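Local atomic coordinates of nucleoporin nup120 (PDB entry 4GQ2), a protein that serves as a structural component of the nuclear pore complex, whose nucleoporins can also dock transiently associated nuclear transport factors. Residues C269-I273 / F322-V326; I239-L244 / P286-S290. One frame throughout, in Å; residues are numbered along the deposited sequence.

Interaction 1 of 2, residues C269-I273 / F322-V326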
loop_
_atom_site.group_PDB
_atom_site.type_symbol
_atom_site.label_atom_id
_atom_site.label_comp_id
_atom_site.label_asym_id
_atom_site.label_seq_id
_atom_site.Cartn_x
_atom_site.Cartn_y
_atom_site.Cartn_z
ATOM N N CYS A 269 -37.027 39.132 -22.656
ATOM C CA CYS A 269 -37.134 37.858 -23.355
ATOM C C CYS A 269 -37.219 38.116 -24.854
ATOM O O CYS A 269 -38.074 38.877 -25.311
ATOM C CB CYS A 269 -38.349 37.066 -22.883
ATOM S SG CYS A 269 -38.536 35.469 -23.715
ATOM N N VAL A 270 -36.324 37.482 -25.605
ATOM C CA VAL A 270 -36.204 37.705 -27.043
ATOM C C VAL A 270 -36.916 36.611 -27.824
ATOM O O VAL A 270 -37.408 36.849 -28.930
ATOM C CB VAL A 270 -34.729 37.740 -27.509
ATOM C CG1 VAL A 270 -34.594 38.566 -28.784
ATOM C CG2 VAL A 270 -33.829 38.307 -26.425
ATOM N N GLU A 271 -36.960 35.414 -27.247
ATOM C CA GLU A 271 -37.514 34.258 -27.938
ATOM C C GLU A 271 -38.100 33.259 -26.950
ATOM O O GLU A 271 -37.565 33.053 -25.864
ATOM C CB GLU A 271 -36.437 33.598 -28.805
ATOM C CG GLU A 271 -36.910 33.231 -30.205
ATOM C CD GLU A 271 -37.249 31.763 -30.361
ATOM O OE1 GLU A 271 -37.636 31.124 -29.360
ATOM O OE2 GLU A 271 -37.126 31.251 -31.494
ATOM N N THR A 272 -39.215 32.656 -27.341
ATOM C CA THR A 272 -39.922 31.694 -26.511
ATOM C C THR A 272 -40.467 30.602 -27.416
ATOM O O THR A 272 -40.929 30.887 -28.520
ATOM C CB THR A 272 -41.096 32.357 -25.769
ATOM O OG1 THR A 272 -40.708 33.663 -25.324
ATOM C CG2 THR A 272 -41.526 31.525 -24.579
ATOM N N ILE A 273 -40.397 29.357 -26.954
ATOM C CA ILE A 273 -40.987 28.232 -27.675
ATOM C C ILE A 273 -41.775 27.365 -26.705
ATOM O O ILE A 273 -41.247 26.942 -25.678
ATOM C CB ILE A 273 -39.923 27.354 -28.363
ATOM C CG1 ILE A 273 -39.037 28.190 -29.286
ATOM C CG2 ILE A 273 -40.582 26.213 -29.135
ATOM C CD1 ILE A 273 -37.746 27.504 -29.671
ATOM N N PHE A 322 -29.274 39.986 -32.079
ATOM C CA PHE A 322 -30.287 40.947 -31.663
ATOM C C PHE A 322 -31.562 40.237 -31.217
ATOM O O PHE A 322 -31.918 40.274 -30.036
ATOM C CB PHE A 322 -30.598 41.924 -32.798
ATOM C CG PHE A 322 -29.432 42.788 -33.190
ATOM C CD1 PHE A 322 -29.139 43.942 -32.483
ATOM C CD2 PHE A 322 -28.630 42.445 -34.266
ATOM C CE1 PHE A 322 -28.066 44.736 -32.841
ATOM C CE2 PHE A 322 -27.558 43.238 -34.629
ATOM C CZ PHE A 322 -27.275 44.384 -33.916
ATOM N N LYS A 323 -31.869 39.900 -32.627
ATOM C CA LYS A 323 -32.870 38.857 -32.423
ATOM C C LYS A 323 -32.200 37.492 -32.417
ATOM O O LYS A 323 -31.336 37.209 -33.251
ATOM C CB LYS A 323 -33.947 38.911 -33.509
ATOM C CG LYS A 323 -34.778 40.183 -33.494
ATOM C CD LYS A 323 -35.526 40.361 -34.802
ATOM C CE LYS A 323 -35.971 41.802 -34.977
ATOM N NZ LYS A 323 -36.767 41.984 -36.222
ATOM N N LEU A 324 -32.597 36.654 -31.464
ATOM C CA LEU A 324 -32.023 35.324 -31.324
ATOM C C LEU A 324 -33.059 34.249 -31.622
ATOM O O LEU A 324 -34.215 34.371 -31.227
ATOM C CB LEU A 324 -31.426 35.132 -29.926
ATOM C CG LEU A 324 -30.248 36.048 -29.579
ATOM C CD1 LEU A 324 -30.680 37.181 -28.656
ATOM C CD2 LEU A 324 -29.121 35.246 -28.952
ATOM N N ASN A 325 -32.637 33.207 -32.335
ATOM C CA ASN A 325 -33.513 32.091 -32.672
ATOM C C ASN A 325 -33.029 30.802 -32.021
ATOM O O ASN A 325 -31.838 30.482 -32.071
ATOM C CB ASN A 325 -33.588 31.879 -34.192
ATOM C CG ASN A 325 -33.722 33.176 -34.971
ATOM O OD1 ASN A 325 -34.441 34.092 -34.569
ATOM N ND2 ASN A 325 -33.033 33.252 -36.108
ATOM N N VAL A 326 -33.955 30.072 -31.408
ATOM C CA VAL A 326 -33.675 28.725 -30.928
ATOM C C VAL A 326 -34.299 27.750 -31.922
ATOM O O VAL A 326 -35.497 27.469 -31.869
ATOM C CB VAL A 326 -34.188 28.504 -29.485
ATOM C CG1 VAL A 326 -33.972 27.068 -29.042
ATOM C CG2 VAL A 326 -33.468 29.428 -28.521
#

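Interaction 2 of 2, residues I239-L244 / P286-S290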
loop_
_atom_site.group_PDB
_atom_site.type_symbol
_atom_site.label_atom_id
_atom_site.label_comp_id
_atom_site.label_asym_id
_atom_site.label_seq_id
_atom_site.Cartn_x
_atom_site.Cartn_y
_atom_site.Cartn_z
ATOM N N ILE A 239 -37.667 26.314 -13.830
ATOM C CA ILE A 239 -37.358 24.964 -13.353
ATOM C C ILE A 239 -35.985 24.484 -13.826
ATOM O O ILE A 239 -35.536 23.408 -13.441
ATOM C CB ILE A 239 -38.453 23.943 -13.732
ATOM C CG1 ILE A 239 -38.618 23.861 -15.253
ATOM C CG2 ILE A 239 -39.764 24.299 -13.040
ATOM C CD1 ILE A 239 -39.214 22.554 -15.735
ATOM N N SER A 240 -35.334 25.298 -14.658
ATOM C CA SER A 240 -33.991 25.023 -15.165
ATOM C C SER A 240 -33.492 26.237 -15.951
ATOM O O SER A 240 -34.192 26.738 -16.832
ATOM C CB SER A 240 -34.000 23.782 -16.067
ATOM O OG SER A 240 -32.744 23.130 -16.074
ATOM N N MET A 241 -32.293 26.715 -15.628
ATOM C CA MET A 241 -31.692 27.830 -16.373
ATOM C C MET A 241 -30.174 27.733 -16.506
ATOM O O MET A 241 -29.488 27.283 -15.584
ATOM C CB MET A 241 -32.098 29.192 -15.786
ATOM C CG MET A 241 -31.771 29.404 -14.315
ATOM S SD MET A 241 -31.919 31.142 -13.849
ATOM C CE MET A 241 -31.606 31.066 -12.090
ATOM N N ILE A 242 -29.670 28.159 -17.664
ATOM C CA ILE A 242 -28.233 28.159 -17.955
ATOM C C ILE A 242 -27.775 29.454 -18.629
ATOM O O ILE A 242 -28.487 30.036 -19.447
ATOM C CB ILE A 242 -27.794 26.946 -18.816
ATOM C CG1 ILE A 242 -28.710 26.773 -20.034
ATOM C CG2 ILE A 242 -27.754 25.674 -17.978
ATOM C CD1 ILE A 242 -28.115 25.930 -21.145
ATOM N N PHE A 243 -26.575 29.890 -18.266
ATOM C CA PHE A 243 -25.966 31.088 -18.813
ATOM C C PHE A 243 -25.014 30.720 -19.948
ATOM O O PHE A 243 -24.237 29.776 -19.826
ATOM C CB PHE A 243 -25.218 31.833 -17.700
ATOM C CG PHE A 243 -24.267 32.890 -18.196
ATOM C CD1 PHE A 243 -24.739 34.027 -18.853
ATOM C CD2 PHE A 243 -22.895 32.758 -17.989
ATOM C CE1 PHE A 243 -23.858 35.008 -19.293
ATOM C CE2 PHE A 243 -22.010 33.733 -18.432
ATOM C CZ PHE A 243 -22.492 34.861 -19.083
ATOM N N LEU A 244 -25.089 31.470 -21.047
ATOM C CA LEU A 244 -24.236 31.239 -22.213
ATOM C C LEU A 244 -23.401 32.475 -22.529
ATOM O O LEU A 244 -23.707 33.571 -22.070
ATOM C CB LEU A 244 -25.076 30.865 -23.437
ATOM C CG LEU A 244 -26.213 29.845 -23.320
ATOM C CD1 LEU A 244 -26.941 29.738 -24.649
ATOM C CD2 LEU A 244 -25.718 28.475 -22.877
ATOM N N PRO A 286 -31.727 18.612 -13.342
ATOM C CA PRO A 286 -31.561 19.561 -14.445
ATOM C C PRO A 286 -32.261 19.100 -15.729
ATOM O O PRO A 286 -32.344 17.900 -16.002
ATOM C CB PRO A 286 -30.037 19.627 -14.645
ATOM C CG PRO A 286 -29.493 18.405 -13.991
ATOM C CD PRO A 286 -30.432 18.085 -12.865
ATOM N N TYR A 287 -32.778 20.066 -16.483
ATOM C CA TYR A 287 -33.478 19.815 -17.739
ATOM C C TYR A 287 -32.663 20.339 -18.910
ATOM O O TYR A 287 -32.847 19.905 -20.044
ATOM C CB TYR A 287 -34.824 20.533 -17.742
ATOM C CG TYR A 287 -35.960 19.799 -17.076
ATOM C CD1 TYR A 287 -36.201 19.939 -15.714
ATOM C CD2 TYR A 287 -36.822 18.991 -17.820
ATOM C CE1 TYR A 287 -37.256 19.281 -15.106
ATOM C CE2 TYR A 287 -37.880 18.324 -17.221
ATOM C CZ TYR A 287 -38.090 18.473 -15.863
ATOM O OH TYR A 287 -39.131 17.810 -15.259
ATOM N N LEU A 288 -31.771 21.283 -18.625
ATOM C CA LEU A 288 -30.999 21.948 -19.658
ATOM C C LEU A 288 -29.502 21.837 -19.424
ATOM O O LEU A 288 -29.037 21.888 -18.282
ATOM C CB LEU A 288 -31.378 23.431 -19.732
ATOM C CG LEU A 288 -32.779 23.839 -20.196
ATOM C CD1 LEU A 288 -32.895 25.359 -20.204
ATOM C CD2 LEU A 288 -33.106 23.273 -21.573
ATOM N N THR A 289 -28.755 21.687 -20.516
ATOM C CA THR A 289 -27.305 21.890 -20.502
ATOM C C THR A 289 -26.804 22.389 -21.860
ATOM O O THR A 289 -27.441 22.149 -22.886
ATOM C CB THR A 289 -26.533 20.620 -20.076
ATOM O OG1 THR A 289 -25.227 20.991 -19.608
ATOM C CG2 THR A 289 -26.401 19.634 -21.238
ATOM N N SER A 290 -25.670 23.084 -21.858
ATOM C CA SER A 290 -25.067 23.562 -23.099
ATOM C C SER A 290 -23.681 22.965 -23.292
ATOM O O SER A 290 -23.045 22.548 -22.322
ATOM C CB SER A 290 -24.997 25.090 -23.120
ATOM O OG SER A 290 -23.900 25.577 -22.370
#

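Interaction 1 of 2, residues C269-I273 / F322-V326
The carboxylate of Glu-271 meets the 322-326 segment with one flat face: the backbone N of Val-326 stands above the plane, over OE2, at 3.4 Å. The N-H points almost straight at that oxygen (166°), yet the bond is weak, being long and reaching the oxygen from above the plane. Asn-325 CA and Val-326 CB lie on the same side of the plane but off to the rim. A bend at chi2 (-101°) lays the Glu-271 chain along the opposing strand, and on the way its CG comes close to Leu-324 O, at 3.1 Å. Strands 269-273 and 324-326 run nearly parallel, 17° apart, with their axes 6.5 Å from each other, and side chains fill the gap. This is how neighbouring blades of a beta-propeller meet: each strand is the fourth and last of its four-stranded antiparallel sheet, the outer edge of its blade. Aliphatic contacts flank the carboxylate. On one side Val-270 sends CG2 to Leu-324 CD1 at 4.0 Å, the two side chains slanting past each other, while its CG1 touches Phe-322 O at 3.4 Å. On the other, the CD1 methyl of Ile-273 reaches over to Val-326 CB at 3.7 Å and presses on Val-326 O at only 3.1 Å. Behind this seam Leu-324 is buried against Leu-315 and Ala-317 of its own blade, and Val-326 reaches Leu-259 and Val-261 of the other. Phe-322 and Lys-323 stay exposed; the CB of Phe-322 points away from strand 269-273, and the end of the Lys-323 chain leads off from it.

Interaction 2 of 2, residues I239-L244 / P286-S290
Ser-240 plugs into the backbone of the 286-290 segment, its hydroxyl oxygen taking two consecutive amides. Tyr-287 N is 3.1 Å from Ser-240 OG with a fairly straight N-H (163°); Leu-288 N, at 3.3 Å from the same OG, adds a weak, strongly bent bond (135°). With OG swung anti to the backbone N, the hydroxyl projects across the gap, and Ser-240 CB packs on Tyr-287 CB at 3.7 Å. Replacing Ser-240 by an alanine would probably deprive both amides of this shared acceptor and open a small gap beneath the tyrosine backbone. Beside it, the CD1 methyl of Ile-239 sits over one face of the Tyr-287 ring, a CH-pi contact 4.1 Å from CD1 to the ring centroid and 21° off the normal. Ile-239 and Ser-240 form a classic beta bulge opposite Leu-253, on the first strand of a beta-propeller blade; 288-290 is the first strand of the next blade. Farther along, Ile-242 and Ser-290 are partly exposed, and Ile-242 meets Leu-288 only loosely, at 4.3 Å between side chains (CG1 to CB), though its CD1 touches Ser-290 CB at 3.8 Å. The close spot at that end is the buried Leu-244, which reaches across with CD2, 3.5 Å from Ser-290 OG, a methyl beside a hydroxyl. On the far side of strand 288-290, Thr-289 packs against Phe-350 and Leu-352 of strand 346-354.

Both interactions join the same two propeller blades, 238-274 and 288-328, but at different depths. Interaction 2 pairs their first strands and has mostly buried residues; interaction 1 pairs their fourth strands, farther from the centre of the chain, where a loop with exposed residues runs into the seam. The centres lie 16 Å apart and the two sets of atoms do not touch. Aliphatic side chains carry much of each contact. The polar element differs: an acidic side chain receives one long backbone N-H at the outer seam, whereas a small hydroxyl is gripped by two amides at the inner one, which also has the sole aromatic contact.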